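Local coordinates for protein ubiquitin-conjugating enzyme E2-21 kDa (Pichia angusta, PDB 5NL8) that probably accepts activated ubiquitin from the E1 enzyme as a cysteine thioester and passes it to other proteins, a step probably essential for peroxisome biogenesis, at residues A[119-124]-A[150-155]; A[108-112]-A[144-148]; A[82-87]-A[105-109]; A[32-36]-A[47-51]. All coordinates share one frame. Numbering follows the deposited sequence.

Contact 1 of 4, residues A[119-124]-A[150-155]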
loop_
_atom_site.group_PDB
_atom_site.type_symbol
_atom_site.label_atom_id
_atom_site.label_comp_id
_atom_site.label_asym_id
_atom_site.label_seq_id
_atom_site.Cartn_x
_atom_site.Cartn_y
_atom_site.Cartn_z
ATOM N N GLU A 119 8.231 -4.289 -3.859
ATOM C CA GLU A 119 8.988 -3.174 -3.311
ATOM C C GLU A 119 8.602 -1.846 -3.957
ATOM O O GLU A 119 8.463 -1.745 -5.179
ATOM C CB GLU A 119 10.493 -3.408 -3.475
ATOM C CG GLU A 119 11.355 -2.279 -2.922
ATOM C CD GLU A 119 12.842 -2.539 -3.076
ATOM O OE1 GLU A 119 13.207 -3.566 -3.687
ATOM O OE2 GLU A 119 13.643 -1.716 -2.584
ATOM N N ILE A 120 8.412 -0.837 -3.113
ATOM C CA ILE A 120 8.181 0.527 -3.564
ATOM C C ILE A 120 9.514 1.264 -3.587
ATOM O O ILE A 120 10.319 1.124 -2.663
ATOM C CB ILE A 120 7.186 1.266 -2.648
ATOM C CG1 ILE A 120 5.919 0.432 -2.455
ATOM C CG2 ILE A 120 6.852 2.647 -3.203
ATOM C CD1 ILE A 120 4.953 1.017 -1.447
ATOM N N CYS A 121 9.750 2.036 -4.642
ATOM C CA CYS A 121 11.012 2.751 -4.804
ATOM C C CYS A 121 11.293 3.673 -3.615
ATOM O O CYS A 121 10.434 4.457 -3.205
ATOM C CB CYS A 121 11.007 3.551 -6.111
ATOM S SG CYS A 121 12.644 4.069 -6.680
ATOM N N LEU A 122 12.503 3.565 -3.071
ATOM C CA LEU A 122 12.920 4.332 -1.898
ATOM C C LEU A 122 12.869 5.843 -2.130
ATOM O O LEU A 122 12.741 6.624 -1.179
ATOM C CB LEU A 122 14.334 3.917 -1.481
ATOM C CG LEU A 122 14.506 2.465 -1.028
ATOM C CD1 LEU A 122 15.957 2.026 -1.151
ATOM C CD2 LEU A 122 14.011 2.284 0.399
ATOM N N ASP A 123 12.972 6.243 -3.396
ATOM C CA ASP A 123 12.924 7.651 -3.786
ATOM C C ASP A 123 11.676 8.344 -3.257
ATOM O O ASP A 123 11.753 9.448 -2.722
ATOM C CB ASP A 123 12.972 7.792 -5.311
ATOM C CG ASP A 123 14.335 7.467 -5.888
ATOM O OD1 ASP A 123 15.130 6.788 -5.204
ATOM O OD2 ASP A 123 14.607 7.883 -7.035
ATOM N N ILE A 124 10.534 7.681 -3.409
ATOM C CA ILE A 124 9.239 8.267 -3.072
ATOM C C ILE A 124 9.216 8.826 -1.651
ATOM O O ILE A 124 8.848 9.983 -1.440
ATOM C CB ILE A 124 8.091 7.239 -3.239
ATOM C CG1 ILE A 124 7.735 7.058 -4.718
ATOM C CG2 ILE A 124 6.847 7.692 -2.488
ATOM C CD1 ILE A 124 8.663 6.150 -5.488
ATOM N N GLU A 150 5.270 8.698 -10.512
ATOM C CA GLU A 150 6.342 9.490 -11.100
ATOM C C GLU A 150 7.218 8.623 -11.997
ATOM O O GLU A 150 7.982 7.786 -11.511
ATOM C CB GLU A 150 7.189 10.166 -10.017
ATOM C CG GLU A 150 7.501 9.301 -8.812
ATOM C CD GLU A 150 6.805 9.790 -7.561
ATOM O OE1 GLU A 150 7.489 9.994 -6.535
ATOM O OE2 GLU A 150 5.570 9.972 -7.603
ATOM N N PRO A 151 7.108 8.822 -13.318
ATOM C CA PRO A 151 7.893 8.069 -14.305
ATOM C C PRO A 151 9.392 8.366 -14.231
ATOM O O PRO A 151 10.157 7.818 -15.021
ATOM C CB PRO A 151 7.309 8.530 -15.646
ATOM C CG PRO A 151 6.694 9.859 -15.358
ATOM C CD PRO A 151 6.171 9.761 -13.958
ATOM N N LEU A 152 9.799 9.218 -13.294
ATOM C CA LEU A 152 11.210 9.509 -13.076
ATOM C C LEU A 152 11.947 8.322 -12.457
ATOM O O LEU A 152 13.085 8.030 -12.825
ATOM C CB LEU A 152 11.372 10.742 -12.182
ATOM C CG LEU A 152 11.190 12.120 -12.828
ATOM C CD1 LEU A 152 11.879 13.198 -12.002
ATOM C CD2 LEU A 152 11.710 12.126 -14.259
ATOM N N SER A 153 11.299 7.637 -11.518
ATOM C CA SER A 153 11.928 6.520 -10.812
ATOM C C SER A 153 11.135 5.214 -10.938
ATOM O O SER A 153 10.487 4.781 -9.985
ATOM C CB SER A 153 12.115 6.877 -9.336
ATOM O OG SER A 153 11.010 7.617 -8.845
ATOM N N PRO A 154 11.205 4.570 -12.115
ATOM C CA PRO A 154 10.399 3.384 -12.420
ATOM C C PRO A 154 11.001 2.060 -11.942
ATOM O O PRO A 154 12.213 1.858 -12.021
ATOM C CB PRO A 154 10.334 3.408 -13.945
ATOM C CG PRO A 154 11.654 3.981 -14.342
ATOM C CD PRO A 154 12.030 4.978 -13.268
ATOM N N LEU A 155 10.140 1.169 -11.455
ATOM C CA LEU A 155 10.530 -0.202 -11.147
ATOM C C LEU A 155 9.762 -1.157 -12.050
ATOM O O LEU A 155 10.071 -2.347 -12.127
ATOM C CB LEU A 155 10.273 -0.538 -9.674
ATOM C CG LEU A 155 11.037 0.288 -8.638
ATOM C CD1 LEU A 155 10.770 -0.229 -7.233
ATOM C CD2 LEU A 155 12.523 0.285 -8.941
#
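The loop 150-155 curls past the start of helix 122-126 and forms one wall beside Cys121, the residue predicted to carry ubiquitin as a thioester. Glu150 comes first: its carboxylate bends towards Ile124, with OE1 of Glu150 3.5 Å from CG1 of Ile124. The chain then turns through Pro151 and Leu152, held by a weak backbone bond from Ser153 N to Glu150 O, and brings Ser153 back to the cysteine. Ser153 CB lies 3.9 Å from Cys121 SG and 3.5 Å from Asp123 OD2. After Pro154, which points away, Leu155 takes the other end of the wall. CD1 of Leu155 is 3.4 Å from Glu119 O, 3.6 Å from Cys121 N and 4.0 Å from Cys121 CB. Inside the curl, Asn112 ND2 hydrogen-bonds to the carbonyls of both Glu150 and Ser153. Because no hydrogen bond crosses between the two segments, and the thiol's nearest neighbour in the loop is a carbon, the contact shapes the surroundings of the sulfur by packing without engaging it in polar bonding.

Contact 2 of 4, residues A[108-112]-A[144-148]; sequences MPHPN and VLLAN
Segment 108-112 runs extended from Met108 to His110 (phi/psi -124/96, -86/110, -159/140), then turns at Pro111 (-50/-34) and Asn112 (-106/22). It faces the C-terminal end of helix 135-147, where Val144 and Leu145 are helical (-60/-46, -56/-36) and Asn148 (-133/78) has left the helix; His110 CA lies 7.7 Å from Leu146 CA and Asn112 CA 8.5 Å from Leu145 CA. Met108 (chi1 t, chi2 and chi3 p) puts CE 3.8 Å from CD2 of Leu146 (mt). His110 (t, chi2 -77°) drives its ring at the helix end: NE2 donates to Leu145 O at 3.1 Å (N-H...O angle 146°), near the ring plane, while CD2 lies 3.9 Å from Leu146 CD2. ND1 of His110 accepts the amide N of Asn112 at 2.9 Å, closing the turn over Pro111. Asn112 (chi1 m) sets OD1 3.6 Å from CD1 of Leu145 (tp) and sends ND2 to the carbonyls of Ser153 and Glu150. This is the His-Pro-Asn signature of ubiquitin-conjugating enzymes, with the Asn112 side chain about 5 Å from that of the predicted catalytic Cys121. With NE2 donating and ND1 accepting, the imidazole must be the neutral, NE2-protonated tautomer, joining the motif's own turn to the helix end.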
loop_
_atom_site.group_PDB
_atom_site.type_symbol
_atom_site.label_atom_id
_atom_site.label_comp_id
_atom_site.label_asym_id
_atom_site.label_seq_id
_atom_site.Cartn_x
_atom_site.Cartn_y
_atom_site.Cartn_z
ATOM N N MET A 108 0.364 -5.992 -7.763
ATOM C CA MET A 108 0.355 -4.533 -7.873
ATOM C C MET A 108 1.141 -4.050 -9.090
ATOM O O MET A 108 2.364 -3.913 -9.037
ATOM C CB MET A 108 0.908 -3.891 -6.593
ATOM C CG MET A 108 1.179 -2.382 -6.693
ATOM S SD MET A 108 -0.162 -1.411 -7.417
ATOM C CE MET A 108 -1.351 -1.463 -6.085
ATOM N N PRO A 109 0.434 -3.800 -10.202
ATOM C CA PRO A 109 1.040 -3.222 -11.406
ATOM C C PRO A 109 1.071 -1.698 -11.336
ATOM O O PRO A 109 0.034 -1.036 -11.421
ATOM C CB PRO A 109 0.122 -3.712 -12.525
ATOM C CG PRO A 109 -1.205 -3.846 -11.877
ATOM C CD PRO A 109 -0.970 -4.190 -10.426
ATOM N N HIS A 110 2.268 -1.148 -11.181
ATOM C CA HIS A 110 2.429 0.280 -10.972
ATOM C C HIS A 110 3.844 0.688 -11.349
ATOM O O HIS A 110 4.794 -0.045 -11.076
ATOM C CB HIS A 110 2.127 0.643 -9.511
ATOM C CG HIS A 110 2.119 2.113 -9.235
ATOM N ND1 HIS A 110 3.276 2.853 -9.101
ATOM C CD2 HIS A 110 1.096 2.982 -9.050
ATOM C CE1 HIS A 110 2.963 4.113 -8.854
ATOM N NE2 HIS A 110 1.649 4.216 -8.815
ATOM N N PRO A 111 3.986 1.850 -12.000
ATOM C CA PRO A 111 5.281 2.382 -12.437
ATOM C C PRO A 111 6.364 2.397 -11.353
ATOM O O PRO A 111 7.534 2.186 -11.681
ATOM C CB PRO A 111 4.931 3.804 -12.871
ATOM C CG PRO A 111 3.538 3.679 -13.396
ATOM C CD PRO A 111 2.863 2.662 -12.504
ATOM N N ASN A 112 5.991 2.622 -10.096
ATOM C CA ASN A 112 6.979 2.738 -9.022
ATOM C C ASN A 112 7.033 1.519 -8.094
ATOM O O ASN A 112 7.495 1.616 -6.957
ATOM C CB ASN A 112 6.704 3.995 -8.191
ATOM C CG ASN A 112 6.673 5.261 -9.031
ATOM O OD1 ASN A 112 5.614 5.853 -9.240
ATOM N ND2 ASN A 112 7.837 5.688 -9.504
ATOM N N VAL A 144 -1.687 8.261 -2.141
ATOM C CA VAL A 144 -1.460 9.341 -3.095
ATOM C C VAL A 144 -0.667 8.834 -4.296
ATOM O O VAL A 144 -1.012 9.115 -5.445
ATOM C CB VAL A 144 -0.702 10.521 -2.451
ATOM C CG1 VAL A 144 -0.233 11.510 -3.519
ATOM C CG2 VAL A 144 -1.569 11.216 -1.407
ATOM N N LEU A 145 0.394 8.078 -4.016
ATOM C CA LEU A 145 1.255 7.529 -5.059
ATOM C C LEU A 145 0.470 6.690 -6.061
ATOM O O LEU A 145 0.775 6.694 -7.257
ATOM C CB LEU A 145 2.374 6.685 -4.447
ATOM C CG LEU A 145 3.325 6.027 -5.448
ATOM C CD1 LEU A 145 4.066 7.087 -6.259
ATOM C CD2 LEU A 145 4.304 5.103 -4.742
ATOM N N LEU A 146 -0.541 5.975 -5.577
ATOM C CA LEU A 146 -1.392 5.203 -6.480
ATOM C C LEU A 146 -2.095 6.098 -7.511
ATOM O O LEU A 146 -2.359 5.670 -8.636
ATOM C CB LEU A 146 -2.430 4.396 -5.694
ATOM C CG LEU A 146 -1.911 3.153 -4.961
ATOM C CD1 LEU A 146 -3.057 2.342 -4.357
ATOM C CD2 LEU A 146 -1.068 2.291 -5.893
ATOM N N ALA A 147 -2.388 7.339 -7.132
ATOM C CA ALA A 147 -3.053 8.273 -8.039
ATOM C C ALA A 147 -2.065 9.164 -8.794
ATOM O O ALA A 147 -2.404 9.723 -9.831
ATOM C CB ALA A 147 -4.051 9.136 -7.271
ATOM N N ASN A 148 -0.847 9.301 -8.276
ATOM C CA ASN A 148 0.153 10.161 -8.906
ATOM C C ASN A 148 1.516 9.498 -9.043
ATOM O O ASN A 148 2.425 9.784 -8.268
ATOM C CB ASN A 148 0.312 11.460 -8.117
ATOM C CG ASN A 148 -0.991 12.207 -7.962
ATOM O OD1 ASN A 148 -1.677 12.074 -6.950
ATOM N ND2 ASN A 148 -1.343 13.001 -8.967
#

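Contact 3 of 4, residues A[82-87]-A[105-109]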
loop_
_atom_site.group_PDB
_atom_site.type_symbol
_atom_site.label_atom_id
_atom_site.label_comp_id
_atom_site.label_asym_id
_atom_site.label_seq_id
_atom_site.Cartn_x
_atom_site.Cartn_y
_atom_site.Cartn_z
ATOM N N PHE A 82 4.383 -3.624 -1.132
ATOM C CA PHE A 82 3.108 -4.301 -1.343
ATOM C C PHE A 82 3.261 -5.806 -1.149
ATOM O O PHE A 82 4.293 -6.385 -1.495
ATOM C CB PHE A 82 2.560 -4.013 -2.744
ATOM C CG PHE A 82 1.961 -2.647 -2.891
ATOM C CD1 PHE A 82 2.755 -1.558 -3.217
ATOM C CD2 PHE A 82 0.604 -2.450 -2.701
ATOM C CE1 PHE A 82 2.202 -0.295 -3.348
ATOM C CE2 PHE A 82 0.047 -1.190 -2.827
ATOM C CZ PHE A 82 0.847 -0.111 -3.152
ATOM N N VAL A 83 2.231 -6.434 -0.596
ATOM C CA VAL A 83 2.204 -7.887 -0.461
ATOM C C VAL A 83 1.795 -8.526 -1.787
ATOM O O VAL A 83 0.646 -8.420 -2.213
ATOM C CB VAL A 83 1.236 -8.339 0.646
ATOM C CG1 VAL A 83 1.147 -9.860 0.686
ATOM C CG2 VAL A 83 1.673 -7.783 1.999
ATOM N N VAL A 84 2.755 -9.180 -2.431
ATOM C CA VAL A 84 2.555 -9.803 -3.735
ATOM C C VAL A 84 2.783 -11.315 -3.650
ATOM O O VAL A 84 3.821 -11.762 -3.170
ATOM C CB VAL A 84 3.508 -9.196 -4.790
ATOM C CG1 VAL A 84 3.396 -9.938 -6.112
ATOM C CG2 VAL A 84 3.218 -7.703 -4.975
ATOM N N PHE A 85 1.807 -12.096 -4.105
ATOM C CA PHE A 85 1.922 -13.555 -4.096
ATOM C C PHE A 85 2.128 -14.101 -5.506
ATOM O O PHE A 85 1.840 -13.423 -6.489
ATOM C CB PHE A 85 0.677 -14.201 -3.479
ATOM C CG PHE A 85 0.504 -13.929 -2.008
ATOM C CD1 PHE A 85 1.597 -13.659 -1.202
ATOM C CD2 PHE A 85 -0.760 -13.947 -1.434
ATOM C CE1 PHE A 85 1.433 -13.407 0.155
ATOM C CE2 PHE A 85 -0.933 -13.699 -0.081
ATOM C CZ PHE A 85 0.164 -13.427 0.714
ATOM N N GLY A 86 2.623 -15.330 -5.600
ATOM C CA GLY A 86 2.720 -16.011 -6.878
ATOM C C GLY A 86 1.351 -16.475 -7.339
ATOM O O GLY A 86 0.460 -16.704 -6.519
ATOM N N GLU A 87 1.191 -16.608 -8.652
ATOM C CA GLU A 87 -0.064 -17.039 -9.273
ATOM C C GLU A 87 -0.624 -18.341 -8.672
ATOM O O GLU A 87 -1.835 -18.469 -8.435
ATOM C CB GLU A 87 0.153 -17.211 -10.778
ATOM C CG GLU A 87 1.443 -17.957 -11.107
ATOM C CD GLU A 87 1.617 -18.233 -12.584
ATOM O OE1 GLU A 87 1.328 -17.329 -13.394
ATOM O OE2 GLU A 87 2.043 -19.357 -12.929
ATOM N N CYS A 105 -6.525 -7.699 -3.489
ATOM C CA CYS A 105 -5.771 -8.009 -4.699
ATOM C C CYS A 105 -4.299 -8.233 -4.371
ATOM O O CYS A 105 -3.686 -7.433 -3.668
ATOM C CB CYS A 105 -5.916 -6.887 -5.724
ATOM S SG CYS A 105 -4.993 -7.181 -7.249
ATOM N N TYR A 106 -3.725 -9.315 -4.887
ATOM C CA TYR A 106 -2.359 -9.679 -4.521
ATOM C C TYR A 106 -1.352 -9.529 -5.660
ATOM O O TYR A 106 -0.332 -10.217 -5.687
ATOM C CB TYR A 106 -2.322 -11.111 -3.988
ATOM C CG TYR A 106 -2.964 -11.250 -2.631
ATOM C CD1 TYR A 106 -2.330 -10.768 -1.495
ATOM C CD2 TYR A 106 -4.206 -11.854 -2.484
ATOM C CE1 TYR A 106 -2.908 -10.886 -0.252
ATOM C CE2 TYR A 106 -4.794 -11.977 -1.240
ATOM C CZ TYR A 106 -4.139 -11.492 -0.128
ATOM O OH TYR A 106 -4.709 -11.608 1.116
ATOM N N LYS A 107 -1.649 -8.633 -6.596
ATOM C CA LYS A 107 -0.685 -8.198 -7.601
ATOM C C LYS A 107 -0.777 -6.677 -7.710
ATOM O O LYS A 107 -1.876 -6.129 -7.727
ATOM C CB LYS A 107 -0.956 -8.854 -8.959
ATOM C CG LYS A 107 -0.747 -10.365 -9.010
ATOM C CD LYS A 107 0.731 -10.739 -9.058
ATOM C CE LYS A 107 0.908 -12.226 -9.341
ATOM N NZ LYS A 107 2.340 -12.649 -9.305
ATOM N N MET A 108 0.364 -5.992 -7.763
ATOM C CA MET A 108 0.355 -4.533 -7.873
ATOM C C MET A 108 1.141 -4.050 -9.090
ATOM O O MET A 108 2.364 -3.913 -9.037
ATOM C CB MET A 108 0.908 -3.891 -6.593
ATOM C CG MET A 108 1.179 -2.382 -6.693
ATOM S SD MET A 108 -0.162 -1.411 -7.417
ATOM C CE MET A 108 -1.351 -1.463 -6.085
ATOM N N PRO A 109 0.434 -3.800 -10.202
ATOM C CA PRO A 109 1.040 -3.222 -11.406
ATOM C C PRO A 109 1.071 -1.698 -11.336
ATOM O O PRO A 109 0.034 -1.036 -11.421
ATOM C CB PRO A 109 0.122 -3.712 -12.525
ATOM C CG PRO A 109 -1.205 -3.846 -11.877
ATOM C CD PRO A 109 -0.970 -4.190 -10.426
HETATM O O HOH W 1 -1.721 -6.797 -1.756
#
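Met108 lies across the Phe82 ring in the buried part of this contact. CG of Met108 stands 3.8 Å from the ring centroid of Phe82, nearly on the normal, as a CH-pi contact; SD of Met108 follows at 4.7 Å from the same centroid, a Met-aromatic pair, and CE of Met108 packs 3.6 Å from CE2 of Phe82. Leu146 and Ile142 of helix 135-147 pack against the same phenylalanine. Further out, the rings of Phe85 and Tyr106 form an offset stack, centroids 4.6 Å apart and planes at 21°, while Val83 CG1 touches Tyr106 CD1 at 4.2 Å. In the UBC fold the meander ends at strand 79-82; here the two segments meet at the base of an excursion containing helix 87-94. Their backbones join where Phe85 N donates to Tyr106 O at 3.3 Å, with Val84 CA adding a CA-H...O contact to Tyr106 O at 3.5 Å. A water donates to both Val83 O (2.9 Å from the water O) and Cys105 O (2.8 Å). At the polar edge the Lys107 side chain, bent at chi1 and chi2 (both m) and straight beyond, reaches back, its NZ donating to Phe85 O at 3.0 Å.

Contact 4 of 4, residues A[32-36]-A[47-51]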
loop_
_atom_site.group_PDB
_atom_site.type_symbol
_atom_site.label_atom_id
_atom_site.label_comp_id
_atom_site.label_asym_id
_atom_site.label_seq_id
_atom_site.Cartn_x
_atom_site.Cartn_y
_atom_site.Cartn_z
ATOM N N GLY A 32 -7.981 6.640 2.666
ATOM C CA GLY A 32 -7.750 5.346 2.049
ATOM C C GLY A 32 -7.194 4.289 2.986
ATOM O O GLY A 32 -7.078 3.120 2.616
ATOM N N ILE A 33 -6.842 4.696 4.200
ATOM C CA ILE A 33 -6.380 3.752 5.209
ATOM C C ILE A 33 -7.538 2.893 5.698
ATOM O O ILE A 33 -8.547 3.413 6.176
ATOM C CB ILE A 33 -5.746 4.469 6.409
ATOM C CG1 ILE A 33 -4.569 5.329 5.955
ATOM C CG2 ILE A 33 -5.300 3.462 7.457
ATOM C CD1 ILE A 33 -3.937 6.120 7.077
ATOM N N VAL A 34 -7.391 1.578 5.578
ATOM C CA VAL A 34 -8.444 0.661 5.989
ATOM C C VAL A 34 -8.068 -0.091 7.263
ATOM O O VAL A 34 -8.904 -0.266 8.149
ATOM C CB VAL A 34 -8.776 -0.347 4.878
ATOM C CG1 VAL A 34 -9.840 -1.334 5.348
ATOM C CG2 VAL A 34 -9.243 0.387 3.630
ATOM N N ASP A 35 -6.816 -0.528 7.366
ATOM C CA ASP A 35 -6.391 -1.229 8.580
ATOM C C ASP A 35 -4.894 -1.075 8.846
ATOM O O ASP A 35 -4.126 -0.729 7.946
ATOM C CB ASP A 35 -6.762 -2.714 8.490
ATOM C CG ASP A 35 -6.774 -3.402 9.848
ATOM O OD1 ASP A 35 -6.764 -2.692 10.879
ATOM O OD2 ASP A 35 -6.801 -4.651 9.885
ATOM N N LEU A 36 -4.495 -1.332 10.091
ATOM C CA LEU A 36 -3.098 -1.255 10.513
ATOM C C LEU A 36 -2.879 -2.021 11.818
ATOM O O LEU A 36 -3.634 -1.845 12.770
ATOM C CB LEU A 36 -2.669 0.205 10.691
ATOM C CG LEU A 36 -1.281 0.463 11.289
ATOM C CD1 LEU A 36 -0.182 0.075 10.307
ATOM C CD2 LEU A 36 -1.131 1.917 11.709
ATOM N N SER A 47 1.720 -4.536 9.431
ATOM C CA SER A 47 0.841 -4.913 8.338
ATOM C C SER A 47 -0.258 -3.864 8.188
ATOM O O SER A 47 -0.873 -3.459 9.180
ATOM C CB SER A 47 0.231 -6.291 8.588
ATOM O OG SER A 47 -0.760 -6.590 7.624
ATOM N N ALA A 48 -0.501 -3.417 6.959
ATOM C CA ALA A 48 -1.556 -2.434 6.719
ATOM C C ALA A 48 -2.459 -2.845 5.565
ATOM O O ALA A 48 -2.101 -3.697 4.754
ATOM C CB ALA A 48 -0.955 -1.059 6.449
ATOM N N VAL A 49 -3.640 -2.239 5.509
ATOM C CA VAL A 49 -4.561 -2.441 4.396
ATOM C C VAL A 49 -5.050 -1.089 3.895
ATOM O O VAL A 49 -5.562 -0.286 4.686
ATOM C CB VAL A 49 -5.774 -3.312 4.793
ATOM C CG1 VAL A 49 -6.774 -3.387 3.646
ATOM C CG2 VAL A 49 -5.327 -4.709 5.207
ATOM N N ILE A 50 -4.882 -0.837 2.595
ATOM C CA ILE A 50 -5.311 0.429 1.993
ATOM C C ILE A 50 -6.249 0.242 0.801
ATOM O O ILE A 50 -6.207 -0.780 0.113
ATOM C CB ILE A 50 -4.109 1.288 1.520
ATOM C CG1 ILE A 50 -3.319 0.569 0.422
ATOM C CG2 ILE A 50 -3.216 1.658 2.690
ATOM C CD1 ILE A 50 -2.236 1.421 -0.222
ATOM N N ARG A 51 -7.087 1.250 0.563
ATOM C CA ARG A 51 -8.020 1.249 -0.558
ATOM C C ARG A 51 -7.515 2.153 -1.680
ATOM O O ARG A 51 -6.989 3.235 -1.425
ATOM C CB ARG A 51 -9.413 1.700 -0.098
ATOM C CG ARG A 51 -10.439 1.852 -1.217
ATOM C CD ARG A 51 -11.817 2.268 -0.686
ATOM N NE ARG A 51 -12.465 1.212 0.092
ATOM C CZ ARG A 51 -12.648 1.248 1.410
ATOM N NH1 ARG A 51 -12.239 2.294 2.112
ATOM N NH2 ARG A 51 -13.249 0.237 2.027
HETATM O O HOH W 2 -3.877 -5.467 8.269
#
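A classic beta bulge breaks the regular pairing here: Val34 and Asp35 both sit opposite Val49, and Val34 N (2.8 Å) and Asp35 N (3.0 Å) both donate to Val49 O. Val34 has the helix-like psi (-41°) of the first residue of a classic bulge, and the register slips by one residue between the Ile33-Ile50 and Asp35-Val49 pairs. Beyond the bulge Val49 N returns a bond to Asp35 O (2.9 Å); before it, Arg51 N reaches Gly32 O (2.8 Å). These strands, at 169° to one another, form the first hairpin of the antiparallel meander of the UBC fold. Ile33, Leu36, Ala48 and Ile50 lie on one face, covered by helices 135-147 and 6-21, and Leu36 CD1 meets Ala48 CB at 4.1 Å. Asp35 and Val49 occupy the opposite face, near Arg102. At the edge Val34 CG2 lies over a face of the Arg51 guanidinium, 3.9 Å from Arg51 NH1, and a water weakly links Asp35 OD2 with Ser47 OG.

In the fold
From the N terminus, contact 4 comes first, closing the hairpin of strands 33-38 and 45-51 that opens the meander. Once strand 79-82 has ended the sheet, contact 3 closes the excursion through helix 87-94, bringing 105-109 back beside 82-87. Contact 2 starts on that same stretch, sharing Met108 and Pro109, and ends on helix 135-147. Contact 1 opens inside this loop at 119-124 and closes beyond it at 150-155, so contacts 1 and 2 cross; Leu155 N to Pro111 O, 2.8 Å, probably bonds them directly. Ile120 of contact 1 and Leu146 of contact 2 both pack on Phe82 of contact 3, tying the region around the predicted active site to the end of the sheet.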